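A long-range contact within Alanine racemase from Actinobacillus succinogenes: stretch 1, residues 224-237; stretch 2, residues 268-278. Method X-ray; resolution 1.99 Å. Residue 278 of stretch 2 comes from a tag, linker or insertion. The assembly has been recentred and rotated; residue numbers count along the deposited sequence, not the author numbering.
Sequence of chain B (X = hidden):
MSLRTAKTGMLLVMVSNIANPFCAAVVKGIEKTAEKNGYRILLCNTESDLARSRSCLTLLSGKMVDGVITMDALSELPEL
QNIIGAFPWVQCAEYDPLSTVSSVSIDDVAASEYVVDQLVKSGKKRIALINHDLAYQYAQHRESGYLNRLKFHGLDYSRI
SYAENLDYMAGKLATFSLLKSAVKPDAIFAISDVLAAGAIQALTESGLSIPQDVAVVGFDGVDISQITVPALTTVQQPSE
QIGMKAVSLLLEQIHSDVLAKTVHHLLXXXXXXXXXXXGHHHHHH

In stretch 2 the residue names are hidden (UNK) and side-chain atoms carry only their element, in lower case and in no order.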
ATOM      1  N   ILE B 224      -2.131  -1.147  -9.494  1.00 13.97           N
ATOM      2  CA  ILE B 224      -2.991  -0.052  -9.987  1.00 12.85           C
ATOM      3  C   ILE B 224      -2.853   0.112 -11.488  1.00 14.32           C
ATOM      4  O   ILE B 224      -3.795   0.486 -12.182  1.00 13.14           O
ATOM      5  CB  ILE B 224      -2.810   1.324  -9.231  1.00 12.71           C
ATOM      6  CG1 ILE B 224      -4.015   2.264  -9.465  1.00 13.84           C
ATOM      7  CG2 ILE B 224      -1.572   2.086  -9.700  1.00 10.34           C
ATOM      8  CD1 ILE B 224      -5.362   1.691  -8.977  1.00 16.52           C
ATOM      9  N   SER B 225      -1.672  -0.188 -12.004  1.00 15.23           N
ATOM     10  CA  SER B 225      -1.450  -0.038 -13.431  1.00 15.84           C
ATOM     11  C   SER B 225      -2.296  -1.038 -14.254  1.00 17.52           C
ATOM     12  O   SER B 225      -2.470  -0.861 -15.480  1.00 18.51           O
ATOM     13  CB  SER B 225       0.033  -0.141 -13.738  1.00 15.42           C
ATOM     14  OG  SER B 225       0.464  -1.494 -13.735  1.00 10.79           O
ATOM     15  N   GLN B 226      -2.844  -2.066 -13.604  1.00 17.84           N
ATOM     16  CA  GLN B 226      -3.711  -3.009 -14.302  1.00 20.02           C
ATOM     17  C   GLN B 226      -5.221  -2.794 -14.020  1.00 20.01           C
ATOM     18  O   GLN B 226      -6.086  -3.560 -14.482  1.00 19.10           O
ATOM     19  CB  GLN B 226      -3.330  -4.411 -13.917  1.00 21.85           C
ATOM     20  CG  GLN B 226      -1.894  -4.704 -14.295  1.00 24.92           C
ATOM     21  CD  GLN B 226      -1.465  -5.995 -13.712  1.00 30.43           C
ATOM     22  OE1 GLN B 226      -1.723  -6.282 -12.537  1.00 33.17           O
ATOM     23  NE2 GLN B 226      -0.823  -6.802 -14.511  1.00 30.02           N
ATOM     24  N   ILE B 227      -5.494  -1.743 -13.259  1.00 19.13           N
ATOM     25  CA  ILE B 227      -6.812  -1.406 -12.850  1.00 19.82           C
ATOM     26  C   ILE B 227      -7.385  -0.185 -13.581  1.00 20.18           C
ATOM     27  O   ILE B 227      -8.617  -0.017 -13.643  1.00 19.56           O
ATOM     28  CB  ILE B 227      -6.875  -1.220 -11.331  1.00 18.43           C
ATOM     29  CG1 ILE B 227      -6.720  -2.568 -10.663  1.00 18.28           C
ATOM     30  CG2 ILE B 227      -8.279  -0.794 -10.921  1.00 22.03           C
ATOM     31  CD1 ILE B 227      -6.184  -2.497  -9.261  1.00 19.25           C
ATOM     32  N   THR B 228      -6.502   0.674 -14.105  1.00 20.38           N
ATOM     33  CA  THR B 228      -6.954   1.947 -14.640  1.00 18.97           C
ATOM     34  C   THR B 228      -7.571   1.668 -15.990  1.00 19.35           C
ATOM     35  O   THR B 228      -7.308   0.605 -16.620  1.00 17.33           O
ATOM     36  CB  THR B 228      -5.783   2.937 -14.781  1.00 19.86           C
ATOM     37  OG1 THR B 228      -4.706   2.303 -15.497  1.00 17.44           O
ATOM     38  CG2 THR B 228      -5.309   3.327 -13.423  1.00 16.49           C
ATOM     39  N   VAL B 229      -8.384   2.619 -16.463  1.00 17.79           N
ATOM     40  CA  VAL B 229      -8.948   2.473 -17.784  1.00 17.73           C
ATOM     41  C   VAL B 229      -8.590   3.709 -18.570  1.00 18.22           C
ATOM     42  O   VAL B 229      -8.982   4.781 -18.198  1.00 18.59           O
ATOM     43  CB  VAL B 229     -10.504   2.222 -17.749  1.00 18.75           C
ATOM     44  CG1 VAL B 229     -11.066   2.223 -19.191  1.00 16.91           C
ATOM     45  CG2 VAL B 229     -10.784   0.882 -17.042  1.00 14.98           C
ATOM     46  N   PRO B 230      -7.799   3.572 -19.644  1.00 17.27           N
ATOM     47  CA  PRO B 230      -7.141   2.440 -20.211  1.00 15.83           C
ATOM     48  C   PRO B 230      -6.075   1.886 -19.222  1.00 15.95           C
ATOM     49  O   PRO B 230      -5.558   2.594 -18.338  1.00 14.37           O
ATOM     50  CB  PRO B 230      -6.396   3.030 -21.418  1.00 16.18           C
ATOM     51  CG  PRO B 230      -6.283   4.501 -21.094  1.00 16.97           C
ATOM     52  CD  PRO B 230      -7.497   4.835 -20.364  1.00 16.81           C
ATOM     53  N   ALA B 231      -5.744   0.622 -19.398  1.00 16.15           N
ATOM     54  CA  ALA B 231      -4.628   0.036 -18.629  1.00 16.08           C
ATOM     55  C   ALA B 231      -3.374   0.835 -18.931  1.00 15.48           C
ATOM     56  O   ALA B 231      -3.225   1.328 -20.029  1.00 14.06           O
ATOM     57  CB  ALA B 231      -4.419  -1.385 -18.990  1.00 16.29           C
ATOM     58  N   LEU B 232      -2.457   0.858 -17.951  1.00 14.71           N
ATOM     59  CA  LEU B 232      -1.368   1.804 -17.897  1.00 15.12           C
ATOM     60  C   LEU B 232      -0.046   1.234 -18.375  1.00 16.18           C
ATOM     61  O   LEU B 232       0.445   0.280 -17.791  1.00 15.38           O
ATOM     62  CB  LEU B 232      -1.262   2.364 -16.435  1.00 14.46           C
ATOM     63  CG  LEU B 232      -0.078   3.273 -16.295  1.00 15.01           C
ATOM     64  CD1 LEU B 232      -0.399   4.559 -17.112  1.00 13.81           C
ATOM     65  CD2 LEU B 232       0.152   3.505 -14.781  1.00 17.49           C
ATOM     66  N   THR B 233       0.473   1.761 -19.501  1.00 14.65           N
ATOM     67  CA  THR B 233       1.847   1.559 -19.866  1.00 14.79           C
ATOM     68  C   THR B 233       2.766   2.021 -18.752  1.00 14.29           C
ATOM     69  O   THR B 233       2.580   3.068 -18.122  1.00 15.60           O
ATOM     70  CB  THR B 233       2.187   2.275 -21.143  1.00 14.65           C
ATOM     71  OG1 THR B 233       1.349   1.774 -22.173  1.00 12.63           O
ATOM     72  CG2 THR B 233       3.698   2.086 -21.556  1.00 12.69           C
ATOM     73  N   THR B 234       3.778   1.237 -18.498  1.00 14.77           N
ATOM     74  CA  THR B 234       4.614   1.512 -17.355  1.00 14.64           C
ATOM     75  C   THR B 234       5.983   0.907 -17.530  1.00 15.83           C
ATOM     76  O   THR B 234       6.227   0.088 -18.448  1.00 15.65           O
ATOM     77  CB  THR B 234       3.927   0.996 -16.068  1.00 14.91           C
ATOM     78  OG1 THR B 234       4.666   1.425 -14.917  1.00 14.05           O
ATOM     79  CG2 THR B 234       3.759  -0.566 -16.080  1.00 12.61           C
ATOM     80  N   VAL B 235       6.893   1.344 -16.664  1.00 15.48           N
ATOM     81  CA  VAL B 235       8.164   0.660 -16.498  1.00 14.18           C
ATOM     82  C   VAL B 235       8.065  -0.347 -15.348  1.00 14.60           C
ATOM     83  O   VAL B 235       8.021   0.048 -14.189  1.00 16.28           O
ATOM     84  CB  VAL B 235       9.344   1.650 -16.270  1.00 14.50           C
ATOM     85  CG1 VAL B 235      10.622   0.917 -16.158  1.00  9.68           C
ATOM     86  CG2 VAL B 235       9.418   2.647 -17.386  1.00 12.42           C
ATOM     87  N   GLN B 236       8.026  -1.633 -15.694  1.00 14.31           N
ATOM     88  CA  GLN B 236       7.923  -2.724 -14.709  1.00 14.67           C
ATOM     89  C   GLN B 236       9.252  -2.997 -14.049  1.00 13.94           C
ATOM     90  O   GLN B 236      10.254  -3.249 -14.754  1.00 14.19           O
ATOM     91  CB  GLN B 236       7.489  -3.998 -15.416  1.00 15.63           C
ATOM     92  CG  GLN B 236       7.396  -5.205 -14.513  1.00 18.92           C
ATOM     93  CD  GLN B 236       6.153  -5.133 -13.724  1.00 25.61           C
ATOM     94  OE1 GLN B 236       5.069  -5.061 -14.303  1.00 31.60           O
ATOM     95  NE2 GLN B 236       6.273  -5.112 -12.384  1.00 26.38           N
ATOM     96  N   GLN B 237       9.314  -2.808 -12.723  1.00 14.07           N
ATOM     97  CA  GLN B 237      10.499  -3.225 -11.914  1.00 14.75           C
ATOM     98  C   GLN B 237      10.312  -4.649 -11.365  1.00 14.76           C
ATOM     99  O   GLN B 237       9.184  -5.046 -11.048  1.00 12.32           O
ATOM    100  CB  GLN B 237      10.678  -2.331 -10.716  1.00 14.64           C
ATOM    101  CG  GLN B 237      10.967  -0.880 -11.104  1.00 14.13           C
ATOM    102  CD  GLN B 237      11.737  -0.188 -10.032  1.00 17.91           C
ATOM    103  OE1 GLN B 237      12.723  -0.741  -9.528  1.00 14.33           O
ATOM    104  NE2 GLN B 237      11.324   1.058  -9.675  1.00 17.56           N
ATOM    105  N   UNK B 268      17.030  -6.191 -14.375  1.00 19.19           N
ATOM    106  CA  UNK B 268      16.398  -5.650 -15.611  1.00 18.96           C
ATOM    107  C   UNK B 268      15.021  -5.081 -15.350  1.00 19.35           C
ATOM    108  O   UNK B 268      14.254  -5.701 -14.658  1.00 19.66           O
ATOM    109  c   UNK B 268      17.160  -7.672 -14.376  1.00 19.66           C
ATOM    110  c   UNK B 268      16.255  -6.873 -16.572  1.00 20.33           C
ATOM    111  c   UNK B 268      16.800  -8.102 -15.834  1.00 18.90           C
ATOM    112  N   UNK B 269      14.735  -3.901 -15.909  1.00 19.18           N
ATOM    113  CA  UNK B 269      13.381  -3.350 -15.996  1.00 19.07           C
ATOM    114  C   UNK B 269      12.771  -3.735 -17.326  1.00 19.65           C
ATOM    115  O   UNK B 269      13.498  -4.006 -18.269  1.00 20.34           O
ATOM    116  n   UNK B 269      16.246  -0.419 -17.823  1.00 24.25           N
ATOM    117  c   UNK B 269      15.262  -0.339 -18.786  1.00 21.82           C
ATOM    118  c   UNK B 269      12.912  -0.903 -19.023  1.00 16.57           C
ATOM    119  c   UNK B 269      14.187   0.020 -20.895  1.00 19.05           C
ATOM    120  c   UNK B 269      13.435  -1.829 -15.886  1.00 18.54           C
ATOM    121  c   UNK B 269      12.973  -0.459 -20.360  1.00 18.66           C
ATOM    122  c   UNK B 269      14.078  -0.853 -18.231  1.00 18.78           C
ATOM    123  c   UNK B 269      15.335   0.112 -20.111  1.00 21.86           C
ATOM    124  c   UNK B 269      15.697  -0.933 -16.675  1.00 22.75           C
ATOM    125  c   UNK B 269      14.377  -1.224 -16.874  1.00 19.38           C
ATOM    126  N   UNK B 270      11.455  -3.693 -17.434  1.00 20.03           N
ATOM    127  CA  UNK B 270      10.805  -3.970 -18.700  1.00 22.16           C
ATOM    128  C   UNK B 270       9.809  -2.862 -19.003  1.00 20.89           C
ATOM    129  O   UNK B 270       9.061  -2.425 -18.127  1.00 21.59           O
ATOM    130  c   UNK B 270       9.009  -7.879 -21.584  1.00 29.40           C
ATOM    131  n   UNK B 270       9.277  -9.430 -21.447  1.00 31.46           N
ATOM    132  c   UNK B 270       9.685  -5.831 -20.073  1.00 26.00           C
ATOM    133  c   UNK B 270       8.864  -7.178 -20.150  1.00 26.32           C
ATOM    134  c   UNK B 270      10.124  -5.375 -18.680  1.00 21.27           C
ATOM    135  N   UNK B 271       9.770  -2.423 -20.257  1.00 21.49           N
ATOM    136  CA  UNK B 271       8.761  -1.451 -20.671  1.00 20.25           C
ATOM    137  C   UNK B 271       7.598  -2.251 -21.067  1.00 19.14           C
ATOM    138  O   UNK B 271       7.707  -3.042 -21.961  1.00 20.65           O
ATOM    139  c   UNK B 271       6.681   2.354 -23.318  1.00 18.73           C
ATOM    140  c   UNK B 271       9.223  -0.711 -21.876  1.00 19.05           C
ATOM    141  c   UNK B 271       7.520   0.135 -23.475  1.00 22.03           C
ATOM    142  c   UNK B 271       6.715   1.146 -23.972  1.00 18.69           C
ATOM    143  c   UNK B 271       8.300   0.331 -22.338  1.00 19.60           C
ATOM    144  c   UNK B 271       7.479   2.568 -22.173  1.00 18.92           C
ATOM    145  c   UNK B 271       8.259   1.574 -21.692  1.00 22.21           C
ATOM    146  N   UNK B 272       6.512  -2.095 -20.350  1.00 18.20           N
ATOM    147  CA  UNK B 272       5.302  -2.909 -20.584  1.00 17.72           C
ATOM    148  C   UNK B 272       4.227  -2.013 -21.224  1.00 17.76           C
ATOM    149  O   UNK B 272       3.739  -1.080 -20.616  1.00 18.07           O
ATOM    150  c   UNK B 272       4.809  -3.545 -19.269  1.00 17.51           C
ATOM    151  c   UNK B 272       5.829  -4.605 -18.769  1.00 12.60           C
ATOM    152  c   UNK B 272       3.474  -4.105 -19.448  1.00 18.35           C
ATOM    153  N   UNK B 273       3.920  -2.299 -22.484  1.00 18.80           N
ATOM    154  CA  UNK B 273       3.011  -1.491 -23.306  1.00 20.04           C
ATOM    155  C   UNK B 273       1.574  -1.839 -23.063  1.00 19.34           C
ATOM    156  O   UNK B 273       1.160  -2.999 -23.276  1.00 17.91           O
ATOM    157  c   UNK B 273       4.728  -1.722 -25.111  1.00 25.46           C
ATOM    158  c   UNK B 273       6.845  -1.035 -27.224  1.00 39.68           C
ATOM    159  n   UNK B 273       6.440  -2.213 -26.762  1.00 37.08           N
ATOM    160  n   UNK B 273       5.966  -0.048 -27.422  1.00 38.10           N
ATOM    161  c   UNK B 273       3.270  -1.721 -24.778  1.00 20.89           C
ATOM    162  n   UNK B 273       8.129  -0.843 -27.484  1.00 40.31           N
ATOM    163  c   UNK B 273       5.055  -2.491 -26.416  1.00 34.74           C
ATOM    164  N   UNK B 274       0.798  -0.835 -22.629  1.00 17.44           N
ATOM    165  CA  UNK B 274      -0.624  -1.048 -22.550  1.00 18.72           C
ATOM    166  C   UNK B 274      -1.408  -0.039 -23.390  1.00 19.16           C
ATOM    167  O   UNK B 274      -0.830   0.643 -24.230  1.00 20.12           O
ATOM    168  c   UNK B 274      -0.897  -2.449 -18.987  1.00 21.28           C
ATOM    169  c   UNK B 274      -1.078  -1.084 -21.101  1.00 18.15           C
ATOM    170  n   UNK B 274       0.682  -2.236 -16.641  1.00 15.86           N
ATOM    171  c   UNK B 274      -0.245  -2.100 -20.306  1.00 17.90           C
ATOM    172  c   UNK B 274       0.524  -3.432 -17.229  1.00 23.12           C
ATOM    173  n   UNK B 274      -0.206  -3.557 -18.325  1.00 20.34           N
ATOM    174  n   UNK B 274       1.072  -4.521 -16.693  1.00 21.85           N
ATOM    175  N   UNK B 275      -2.697   0.079 -23.140  1.00 18.84           N
ATOM    176  CA  UNK B 275      -3.563   0.909 -23.954  1.00 21.61           C
ATOM    177  C   UNK B 275      -3.339   2.407 -23.737  1.00 19.71           C
ATOM    178  O   UNK B 275      -3.638   3.191 -24.606  1.00 19.00           O
ATOM    179  c   UNK B 275      -7.429   0.665 -24.529  1.00 29.24           C
ATOM    180  c   UNK B 275      -6.071   1.376 -24.439  1.00 27.11           C
ATOM    181  n   UNK B 275      -7.994   0.590 -25.765  1.00 34.52           N
ATOM    182  o   UNK B 275      -7.933   0.126 -23.503  1.00 36.32           O
ATOM    183  c   UNK B 275      -5.012   0.510 -23.701  1.00 21.51           C
ATOM    184  N   UNK B 276      -2.734   2.783 -22.629  1.00 19.39           N
ATOM    185  CA  UNK B 276      -2.580   4.211 -22.271  1.00 19.59           C
ATOM    186  C   UNK B 276      -1.539   4.919 -23.116  1.00 20.64           C
ATOM    187  O   UNK B 276      -1.463   6.126 -23.102  1.00 19.03           O
ATOM    188  o   UNK B 276      -0.854   4.007 -20.630  1.00 14.41           O
ATOM    189  c   UNK B 276      -2.213   4.342 -20.798  1.00 19.33           C
ATOM    190  N   UNK B 277      -0.721   4.152 -23.843  1.00 22.73           N
ATOM    191  CA  UNK B 277       0.228   4.754 -24.739  1.00 25.87           C
ATOM    192  C   UNK B 277       0.138   4.226 -26.170  1.00 28.74           C
ATOM    193  O   UNK B 277       0.379   4.980 -27.118  1.00 28.96           O
ATOM    194  c   UNK B 277       1.655   4.591 -24.193  1.00 24.51           C
ATOM    195  o   UNK B 277       2.076   3.244 -24.232  1.00 25.49           O
ATOM    196  N   UNK B 278      -0.221   2.951 -26.320  1.00 31.61           N
ATOM    197  CA  UNK B 278      -0.015   2.226 -27.586  1.00 35.71           C
ATOM    198  C   UNK B 278      -0.729   2.897 -28.770  1.00 36.89           C
ATOM    199  O   UNK B 278      -1.968   2.934 -28.808  1.00 38.13           O
ATOM    200  o   UNK B 278      -2.547   0.389 -30.475  1.00 52.49           O
ATOM    201  o   UNK B 278      -3.228   0.514 -28.365  1.00 52.51           O
ATOM    202  c   UNK B 278      -0.844   0.028 -28.761  1.00 43.72           C
ATOM    203  c   UNK B 278      -0.432   0.743 -27.443  1.00 36.18           C
ATOM    204  c   UNK B 278      -2.316   0.333 -29.231  1.00 51.03           C
TER
HETATM  205  O   HOH W   1      -7.256  -0.776 -21.146  1.00 22.10           O
HETATM  206  O   HOH W   2       2.536  -4.314 -14.337  1.00 24.67           O
HETATM  207  O   HOH W   3      10.988  -6.378 -14.797  1.00 27.73           O

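At position 268, three side-chain carbons close a ring onto the backbone N, and CB points away from stretch 1 without touching it; the ring defines Pro268. Position 269 carries one carbon, then fused five- and six-membered rings holding eight carbons and one nitrogen. The CB of position 269 lies 3.9 Å from Val235 CG1, an apolar contact, and the CA of position 269 is 3.4 Å from Gln236 O. The fused rings make it Trp269.

At 270, four carbons in a row end in nitrogen. The backbone pairs with Gln236 in both directions: Gln236 N donates to O of position 270 at 2.8 Å and N of position 270 to Gln236 O at 3.0 Å, while the end of the side chain leads away. This is Lys270. Position 271 shows one carbon and a ring of six carbons, one of which lies 3.5 Å from Thr233 CG2; with no oxygen on the ring, it is Phe271 rather than tyrosine.

Position 272 has one carbon carrying two more, and no oxygen. N of position 272 donates to Thr234 O at 2.9 Å and Thr234 N to O of position 272 at 3.1 Å, with near-linear angles of 169° and 161°: Val272. Position 273 has three carbons, a nitrogen, and a carbon bearing two further nitrogens, with CB pointing away, giving Arg273.

The same atom set recurs at 274, but here CB points toward stretch 1. A terminal nitrogen of position 274 donates to Leu232 O at 2.8 Å and weakly to Ser225 OG at 3.0 Å, and Gln226 CG lies over one face of the planar group, so this is Arg274. Water 2 links Arg274 NH2 to Gln236 OE1. Position 275 has three carbons, the third carrying one oxygen and one nitrogen; a carbon of position 275 lies 3.5 Å from Pro230 CB, and water 1 joins the oxygen to Ala231 N: Gln275.

At 276, one carbon and one oxygen, the side-chain oxygen of position 276 accepting from Thr233 N at 2.8 Å: Ser276. At 277, again one carbon and one oxygen, the side-chain oxygen of position 277 lying 2.6 Å from Thr233 OG1 in a hydrogen bond that either could donate: Ser277. Position 278 has three carbons, the third with two oxygens, and makes no contact with stretch 1: Glu278, a tag residue.

The contact thus combines two modes. Antiparallel pairing of 234-236 with 270-272 puts Val235 and Phe271 on one sheet face, and Thr234, Gln236, Lys270 and Val272 on the other. Outside the paired residues, most hydrogen bonds involve a side chain, although Ser276 N also donates weakly to Ala231 O at 3.0 Å: Thr233 OG1 accepts from Arg274 N at 2.7 Å, and Arg274, the residue most covered by stretch 1, reaches back to Leu232 O. Together the stretches bury 831 Å².

Stretch 2 (268-278) PWKFVRRQSSE
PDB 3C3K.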